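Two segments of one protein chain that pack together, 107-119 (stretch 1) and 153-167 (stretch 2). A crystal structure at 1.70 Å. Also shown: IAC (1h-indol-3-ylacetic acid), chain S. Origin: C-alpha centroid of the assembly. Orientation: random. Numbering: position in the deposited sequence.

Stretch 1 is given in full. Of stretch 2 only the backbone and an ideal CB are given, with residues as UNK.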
# COMPACT_ATOMS: atom_id res chain seq x y z
N VAL B 107 1.97 30.13 -17.60
CA VAL B 107 1.69 30.38 -19.03
C VAL B 107 2.73 31.31 -19.63
O VAL B 107 3.13 31.16 -20.80
CB VAL B 107 0.26 30.97 -19.18
CG1 VAL B 107 0.02 31.42 -20.60
CG2 VAL B 107 -0.78 29.92 -18.87
N GLN B 108 3.22 32.23 -18.81
CA GLN B 108 4.23 33.21 -19.19
C GLN B 108 4.92 33.74 -17.96
O GLN B 108 4.29 33.91 -16.94
CB GLN B 108 3.54 34.36 -19.92
CG GLN B 108 4.40 35.60 -20.15
CD GLN B 108 3.58 36.74 -20.80
OE1 GLN B 108 3.04 36.55 -21.89
NE2 GLN B 108 3.51 37.92 -20.14
N GLY B 109 6.20 34.05 -18.08
CA GLY B 109 6.91 34.77 -17.08
C GLY B 109 7.72 33.86 -16.21
O GLY B 109 7.86 32.67 -16.51
N HIS B 110 8.25 34.44 -15.19
CA HIS B 110 9.05 33.70 -14.19
C HIS B 110 9.04 34.44 -12.89
O HIS B 110 8.85 35.68 -12.80
CB HIS B 110 10.47 33.37 -14.67
CG HIS B 110 11.39 34.53 -14.72
ND1 HIS B 110 11.56 35.31 -15.84
CD2 HIS B 110 12.24 35.01 -13.79
CE1 HIS B 110 12.44 36.27 -15.57
NE2 HIS B 110 12.88 36.10 -14.34
N GLY B 111 9.13 33.68 -11.80
CA GLY B 111 9.04 34.29 -10.51
C GLY B 111 9.32 33.35 -9.37
O GLY B 111 9.99 32.40 -9.56
N ILE B 112 8.76 33.64 -8.21
CA ILE B 112 9.04 32.85 -6.98
C ILE B 112 7.68 32.40 -6.45
O ILE B 112 6.65 33.15 -6.50
CB ILE B 112 9.63 33.72 -5.85
CG1 ILE B 112 10.80 34.61 -6.33
CG2 ILE B 112 10.02 32.87 -4.69
CD1 ILE B 112 11.93 33.81 -6.84
N LEU B 113 7.61 31.16 -6.02
CA LEU B 113 6.37 30.67 -5.40
C LEU B 113 6.73 30.15 -4.06
O LEU B 113 7.69 29.41 -3.92
CB LEU B 113 5.74 29.58 -6.26
CG LEU B 113 4.53 28.90 -5.65
CD1 LEU B 113 3.32 28.88 -6.55
CD2 LEU B 113 4.87 27.50 -5.27
N GLY B 114 5.95 30.50 -3.07
CA GLY B 114 6.10 29.92 -1.74
C GLY B 114 4.96 28.98 -1.47
O GLY B 114 3.82 29.18 -1.93
N ALA B 115 5.27 27.91 -0.72
CA ALA B 115 4.27 26.97 -0.29
C ALA B 115 4.67 26.53 1.11
O ALA B 115 5.84 26.20 1.34
CB ALA B 115 4.25 25.80 -1.25
N VAL B 116 3.73 26.54 2.03
CA VAL B 116 4.04 26.27 3.41
C VAL B 116 3.51 24.89 3.83
O VAL B 116 2.28 24.65 3.73
CB VAL B 116 3.48 27.35 4.36
CG1 VAL B 116 3.76 26.96 5.80
CG2 VAL B 116 4.12 28.70 4.02
N PHE B 117 4.44 24.08 4.35
CA PHE B 117 4.15 22.84 5.00
C PHE B 117 4.19 22.94 6.51
O PHE B 117 5.28 23.07 7.09
CB PHE B 117 5.02 21.70 4.44
CG PHE B 117 4.63 21.39 3.01
CD1 PHE B 117 3.42 20.72 2.75
CD2 PHE B 117 5.30 21.96 1.97
CE1 PHE B 117 3.01 20.49 1.43
CE2 PHE B 117 4.89 21.74 0.66
CZ PHE B 117 3.76 21.01 0.39
N PRO B 118 3.01 22.87 7.14
CA PRO B 118 2.95 23.12 8.58
C PRO B 118 3.63 22.07 9.38
O PRO B 118 3.42 20.82 9.16
CB PRO B 118 1.45 23.19 8.88
CG PRO B 118 0.76 22.68 7.71
CD PRO B 118 1.68 22.58 6.56
N GLY B 119 4.52 22.54 10.26
CA GLY B 119 5.26 21.65 11.15
C GLY B 119 6.65 21.27 10.61
O GLY B 119 7.36 20.42 11.19
N UNK B 153 11.43 28.45 -7.66
CA UNK B 153 11.64 29.39 -8.73
C UNK B 153 10.87 28.83 -9.89
O UNK B 153 11.22 27.79 -10.45
CB UNK B 153 13.12 29.60 -9.06
N UNK B 154 9.84 29.54 -10.28
CA UNK B 154 8.90 29.08 -11.29
C UNK B 154 9.12 29.82 -12.61
O UNK B 154 9.61 30.98 -12.64
CB UNK B 154 7.46 29.27 -10.80
N UNK B 155 8.80 29.14 -13.70
CA UNK B 155 8.99 29.76 -15.04
C UNK B 155 8.03 29.15 -15.99
O UNK B 155 7.44 28.11 -15.70
CB UNK B 155 10.42 29.59 -15.56
N UNK B 156 7.89 29.80 -17.16
CA UNK B 156 6.99 29.38 -18.18
C UNK B 156 7.17 27.87 -18.48
O UNK B 156 8.32 27.39 -18.66
CB UNK B 156 7.21 30.22 -19.44
N UNK B 157 6.03 27.16 -18.50
CA UNK B 157 6.01 25.74 -18.77
C UNK B 157 5.87 24.88 -17.49
O UNK B 157 5.58 23.69 -17.59
CB UNK B 157 7.29 25.36 -19.52
N UNK B 158 6.14 25.48 -16.33
CA UNK B 158 5.93 24.80 -15.05
C UNK B 158 4.49 24.47 -14.79
O UNK B 158 3.59 25.26 -15.04
CB UNK B 158 6.46 25.66 -13.90
N UNK B 159 4.25 23.27 -14.25
CA UNK B 159 2.99 22.90 -13.76
C UNK B 159 3.26 22.62 -12.32
O UNK B 159 4.11 21.79 -11.99
CB UNK B 159 2.37 21.72 -14.51
N UNK B 160 2.52 23.28 -11.44
CA UNK B 160 2.76 23.23 -10.00
C UNK B 160 1.53 22.60 -9.35
O UNK B 160 0.42 22.95 -9.68
CB UNK B 160 3.04 24.62 -9.43
N UNK B 161 1.74 21.71 -8.40
CA UNK B 161 0.69 20.97 -7.78
C UNK B 161 0.63 21.28 -6.35
O UNK B 161 1.64 21.03 -5.62
CB UNK B 161 0.86 19.46 -7.99
N UNK B 162 -0.52 21.74 -5.86
CA UNK B 162 -0.65 22.06 -4.42
C UNK B 162 -1.88 21.46 -3.77
O UNK B 162 -2.97 21.54 -4.33
CB UNK B 162 -0.68 23.58 -4.22
N UNK B 163 -1.75 20.90 -2.56
CA UNK B 163 -2.91 20.42 -1.85
C UNK B 163 -3.82 21.53 -1.36
O UNK B 163 -3.40 22.70 -1.10
CB UNK B 163 -2.46 19.56 -0.66
N UNK B 164 -5.03 21.09 -1.03
CA UNK B 164 -5.96 21.90 -0.26
C UNK B 164 -5.38 22.22 1.09
O UNK B 164 -4.69 21.40 1.71
CB UNK B 164 -7.31 21.19 -0.10
N UNK B 165 -5.66 23.45 1.57
CA UNK B 165 -5.32 23.84 2.91
C UNK B 165 -3.97 24.45 3.09
O UNK B 165 -3.66 24.91 4.19
CB UNK B 165 -5.43 22.62 3.83
N UNK B 166 -3.14 24.33 2.06
CA UNK B 166 -1.76 24.74 2.10
C UNK B 166 -1.66 26.23 1.68
O UNK B 166 -2.13 26.61 0.63
CB UNK B 166 -0.91 23.85 1.19
N UNK B 167 -0.98 27.03 2.50
CA UNK B 167 -0.69 28.44 2.13
C UNK B 167 0.32 28.52 0.97
O UNK B 167 1.38 27.95 1.03
CB UNK B 167 -0.15 29.20 3.34
C IAC S . 10.48 21.95 13.49
C1 IAC S . 11.15 23.04 14.21
C2 IAC S . 10.59 24.30 14.37
C3 IAC S . 9.33 24.50 13.86
C4 IAC S . 8.66 23.47 13.17
C5 IAC S . 9.23 22.22 12.99
C7 IAC S . 12.42 22.47 14.64
C8 IAC S . 12.44 21.16 14.14
C17 IAC S . 13.49 23.22 15.41
C18 IAC S . 13.84 22.65 16.76
N IAC S . 11.27 20.86 13.51
O2 IAC S . 13.67 21.43 16.97
O3 IAC S . 14.47 23.35 17.59

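Position 153 has extended backbone angles (-102/113) and pairs antiparallel with I112, the CA atoms 4.7 Å apart; its ideal CB lies 4.9 Å from I112 CD1, on the sheet face that carries I112. A branched aliphatic or an aromatic would suit. The residue is F153, chi1 m, whose CD2 meets I112 CD1 at 3.2 Å, a tight apolar contact.

At 154 the backbone is anchored to G111 in both directions: G111 N donates to the position's O (2.9 Å, 161°), and its own N donates to G111 O (3.0 Å, 156°). The CB turns to the other face, 4.9 Å from L113 CB, where G111 offers no side chain. Medium or large aliphatics fit, and several would do. The residue is I154; CG2 packs on L113 CB at 3.9 Å, while CG1 runs past the backbone, 4.2 Å from I112 N.

Position 155 returns to the first face, its CB 3.9 Å from H110 CB. Stretch 1 presents no charged partner, so a long polar chain or a beta-branched residue is plausible. R155 is found, its end leading away from stretch 1.

Position 156 donates its N weakly to G109 O (2.9 Å, 122°). Its CB points sideways, 4.2 Å from Q108 CA and 4.4 Å from V107 O, near backbone polar groups; a flexible polar chain suits. Q156, with chi1 and chi2 t, lays CG 3.4 Å from V107 O. One water donates to Q156 OE1 and accepts from G109 N, bridging the stretches.

At 157, phi/psi of 101/-17 would jam a CB against the preceding carbonyl O, calling for glycine: G157. Positions 158, 159 and 161 have no CB contact with stretch 1 and leave the choice open; they are D158, V159 and A161. D158 OD2 accepts from R155 N (3.0 Å), bracing the type II turn.

Position 160 points toward stretch 1, CB 5.1 Å from L113 CD1, favouring an aliphatic. I160 CD1 reaches L113 CD1 at 4.2 Å. Position 162 points sideways, so reach is needed; L162 CD2 touches A115 CB at 4.0 Å.

Positions 163 and 164 are weakly constrained: P163 and A164. Position 165 (90/-13) again demands glycine, G165.

Position 166 sets its CB 4.2 Å from V116 O and 5.2 Å from F117 CE1; a branched aliphatic fits. I166 CD1 lies 3.9 Å from F117 CD1 and 4.0 Å from P118 CD.

At 167, V116 N donates to the position's O (2.9 Å), and the CB is 4.2 Å from V116 CB, suiting a compact aliphatic. V167 supplies it.

Stretch 2 (153-167) FIRQGDVIALPAGIV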
# COMPACT_ATOMS: atom_id res chain seq x y z
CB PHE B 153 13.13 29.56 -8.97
CG PHE B 153 13.83 30.06 -7.77
CD1 PHE B 153 14.23 29.18 -6.76
CD2 PHE B 153 13.97 31.41 -7.56
CE1 PHE B 153 14.83 29.64 -5.61
CE2 PHE B 153 14.58 31.88 -6.40
CZ PHE B 153 15.00 31.01 -5.43
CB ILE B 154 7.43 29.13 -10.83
CG1 ILE B 154 6.99 30.58 -10.56
CG2 ILE B 154 7.23 28.19 -9.64
CD1 ILE B 154 5.52 30.82 -10.35
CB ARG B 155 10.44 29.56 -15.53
CG ARG B 155 10.82 28.11 -15.84
CD ARG B 155 12.33 27.95 -16.09
NE ARG B 155 12.66 26.50 -16.08
CZ ARG B 155 12.68 25.67 -17.13
NH1 ARG B 155 12.42 26.08 -18.38
NH2 ARG B 155 12.95 24.38 -16.93
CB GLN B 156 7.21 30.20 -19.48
CG GLN B 156 6.25 29.81 -20.61
CD GLN B 156 6.44 30.61 -21.92
OE1 GLN B 156 7.36 31.39 -22.02
NE2 GLN B 156 5.66 30.30 -22.94
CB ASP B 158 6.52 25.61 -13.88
CG ASP B 158 8.01 25.54 -13.78
OD1 ASP B 158 8.64 24.79 -14.46
OD2 ASP B 158 8.61 26.24 -12.93
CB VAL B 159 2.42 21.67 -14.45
CG1 VAL B 159 1.10 21.31 -13.83
CG2 VAL B 159 2.20 21.93 -15.92
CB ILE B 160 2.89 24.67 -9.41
CG1 ILE B 160 3.98 25.50 -10.11
CG2 ILE B 160 3.14 24.71 -7.92
CD1 ILE B 160 3.61 26.96 -10.31
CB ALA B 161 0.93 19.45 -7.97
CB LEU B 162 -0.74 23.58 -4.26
CG LEU B 162 0.53 24.37 -4.64
CD1 LEU B 162 0.38 25.88 -4.61
CD2 LEU B 162 1.67 23.99 -3.75
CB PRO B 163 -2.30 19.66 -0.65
CG PRO B 163 -0.89 19.42 -1.06
CD PRO B 163 -0.51 20.57 -1.86
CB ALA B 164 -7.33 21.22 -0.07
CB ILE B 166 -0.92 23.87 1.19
CG1 ILE B 166 -0.93 22.43 1.75
CG2 ILE B 166 0.50 24.44 0.97
CD1 ILE B 166 -0.20 22.23 3.06
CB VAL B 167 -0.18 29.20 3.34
CG1 VAL B 167 0.29 30.68 2.99
CG2 VAL B 167 -1.20 29.27 4.46
O HOH W 1 2.36 29.41 -22.81
O HOH W 2 7.65 33.62 -20.60
O HOH W 3 0.25 26.00 4.78
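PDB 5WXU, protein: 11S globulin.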